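Local coordinates for penicillin-binding protein (Bacillus halodurans, PDB 3TG9) that probably binds penicillin-like beta-lactams through an active-site serine, as in serine penicillin-binding proteins and beta-lactamases, at residues Arg149-Asn153 and Tyr271-Trp276. Residues are numbered along the deposited sequence; the frame is centred on the assembly and turned at random.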
# COMPACT_ATOMS: atom_id res chain seq x y z
N ARG B 149 -38.45 -1.24 3.97
CA ARG B 149 -37.85 -1.78 5.18
C ARG B 149 -36.45 -1.25 5.47
O ARG B 149 -35.86 -0.57 4.64
CB ARG B 149 -37.81 -3.31 5.11
CG ARG B 149 -36.78 -3.86 4.15
CD ARG B 149 -36.93 -5.37 4.01
NE ARG B 149 -35.64 -6.04 3.95
CZ ARG B 149 -34.95 -6.25 2.83
NH1 ARG B 149 -35.42 -5.82 1.67
NH2 ARG B 149 -33.78 -6.88 2.87
N PHE B 150 -35.94 -1.55 6.66
CA PHE B 150 -34.58 -1.17 7.03
C PHE B 150 -33.56 -2.18 6.53
O PHE B 150 -33.66 -3.38 6.80
CB PHE B 150 -34.44 -0.98 8.55
CG PHE B 150 -33.05 -0.58 8.98
CD1 PHE B 150 -32.72 0.76 9.11
CD2 PHE B 150 -32.08 -1.54 9.23
CE1 PHE B 150 -31.43 1.14 9.50
CE2 PHE B 150 -30.80 -1.18 9.61
CZ PHE B 150 -30.47 0.17 9.75
N HIS B 151 -32.56 -1.70 5.80
CA HIS B 151 -31.48 -2.55 5.33
C HIS B 151 -30.18 -1.78 5.20
O HIS B 151 -30.02 -0.95 4.29
CB HIS B 151 -31.85 -3.17 3.98
CG HIS B 151 -30.98 -4.32 3.59
ND1 HIS B 151 -29.79 -4.15 2.92
CD2 HIS B 151 -31.12 -5.66 3.79
CE1 HIS B 151 -29.23 -5.33 2.71
NE2 HIS B 151 -30.02 -6.26 3.23
N TYR B 152 -29.24 -2.05 6.10
CA TYR B 152 -27.96 -1.33 6.10
C TYR B 152 -27.29 -1.36 4.73
O TYR B 152 -27.04 -2.43 4.18
CB TYR B 152 -27.01 -1.87 7.18
CG TYR B 152 -25.85 -0.94 7.46
CD1 TYR B 152 -25.99 0.12 8.34
CD2 TYR B 152 -24.62 -1.12 6.83
CE1 TYR B 152 -24.92 0.98 8.60
CE2 TYR B 152 -23.55 -0.26 7.08
CZ TYR B 152 -23.71 0.79 7.97
OH TYR B 152 -22.66 1.65 8.24
N ASN B 153 -27.00 -0.19 4.20
CA ASN B 153 -26.58 -0.04 2.81
C ASN B 153 -25.45 0.98 2.65
O ASN B 153 -25.61 2.16 2.96
CB ASN B 153 -27.79 0.37 1.98
CG ASN B 153 -27.53 0.31 0.49
OD1 ASN B 153 -26.62 0.96 -0.01
ND2 ASN B 153 -28.33 -0.47 -0.22
N TYR B 271 -32.33 3.70 14.31
CA TYR B 271 -31.38 4.46 13.51
C TYR B 271 -31.94 5.86 13.30
O TYR B 271 -33.14 6.03 13.10
CB TYR B 271 -31.14 3.78 12.16
CG TYR B 271 -29.80 4.11 11.51
CD1 TYR B 271 -29.73 4.95 10.41
CD2 TYR B 271 -28.62 3.56 11.99
CE1 TYR B 271 -28.53 5.24 9.80
CE2 TYR B 271 -27.41 3.85 11.39
CZ TYR B 271 -27.36 4.70 10.30
OH TYR B 271 -26.15 4.98 9.71
N GLY B 272 -31.07 6.86 13.37
CA GLY B 272 -31.47 8.23 13.10
C GLY B 272 -31.07 8.60 11.69
O GLY B 272 -31.32 7.84 10.76
N TYR B 273 -30.46 9.76 11.53
CA TYR B 273 -29.80 10.12 10.29
C TYR B 273 -28.30 9.84 10.43
O TYR B 273 -27.55 10.65 10.96
CB TYR B 273 -30.02 11.59 9.97
CG TYR B 273 -31.38 11.92 9.40
CD1 TYR B 273 -32.20 10.94 8.86
CD2 TYR B 273 -31.83 13.24 9.36
CE1 TYR B 273 -33.43 11.25 8.32
CE2 TYR B 273 -33.06 13.56 8.82
CZ TYR B 273 -33.86 12.56 8.30
OH TYR B 273 -35.08 12.89 7.77
N GLY B 274 -27.87 8.67 9.96
CA GLY B 274 -26.46 8.33 9.94
C GLY B 274 -25.87 8.05 11.31
O GLY B 274 -24.65 8.12 11.50
N VAL B 275 -26.73 7.72 12.27
CA VAL B 275 -26.28 7.44 13.62
C VAL B 275 -27.16 6.32 14.21
O VAL B 275 -28.32 6.19 13.82
CB VAL B 275 -26.33 8.73 14.48
CG1 VAL B 275 -27.76 9.21 14.64
CG2 VAL B 275 -25.67 8.51 15.84
N TRP B 276 -26.60 5.51 15.10
CA TRP B 276 -27.38 4.48 15.81
C TRP B 276 -27.92 5.04 17.13
O TRP B 276 -27.29 5.88 17.77
CB TRP B 276 -26.52 3.26 16.13
CG TRP B 276 -26.13 2.44 14.92
CD1 TRP B 276 -24.95 2.47 14.25
CD2 TRP B 276 -26.95 1.46 14.26
NE1 TRP B 276 -24.97 1.57 13.21
CE2 TRP B 276 -26.18 0.94 13.20
CE3 TRP B 276 -28.24 0.98 14.47
CZ2 TRP B 276 -26.68 -0.04 12.33
CZ3 TRP B 276 -28.73 0.01 13.61
CH2 TRP B 276 -27.95 -0.49 12.56
O HOH W 1 -22.47 1.68 11.14
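Phe150 reaches across to Tyr271 and Trp276, and the three form an aromatic cluster. Its CG lies anti to the backbone N (chi1 -180°), which carries the ring out to the second segment. Neighbouring corners of that ring do the touching. CE1 rests on the base of Tyr271, 3.8 Å from its CB. CZ meets the far corner of the indole, 3.8 Å from Trp276 CH2. The Phe150 plane is turned 58° from that of Tyr271 and 60° from the six-membered ring of Trp276, and both pairs meet obliquely. Tyr271 and Trp276 also pack on each other. Tyr271 CD2 sits over the centre of the indole, 3.5 Å above its plane.

Tyr152 follows and meets the same tryptophan at an oblique angle, through one corner of the phenol ring. Tyr152 CD1 lies 4.1 Å from Trp276 CZ2, a looser apolar touch. At the phenol end a water joins the two segments. It is 2.9 Å from Tyr152 OH and accepts the indole N-H, 3.2 Å from Trp276 NE1, lying in the plane at the edge of the indole. Tyr152 OH also bonds to Lys58 NZ and Ser55 OG. Ser55, Lys58 and Tyr152 fit the SxxK and YxN pattern of this family, in which the serine is usually the nucleophile. Tyr152 would then head the YxN element, with Asn153 as its middle residue, and the contact probably borders the active site.

Asn153 OD1 caps Gly156 N at the turn into helix 155-168. On the other side, the 271-276 loop joins strands 269-271 and 276-279 of the large antiparallel sheet. Phe150 and Trp276 both touch Cys265 of strand 263-266. The contact thus links the approach to helix 155-168 with this end of the sheet.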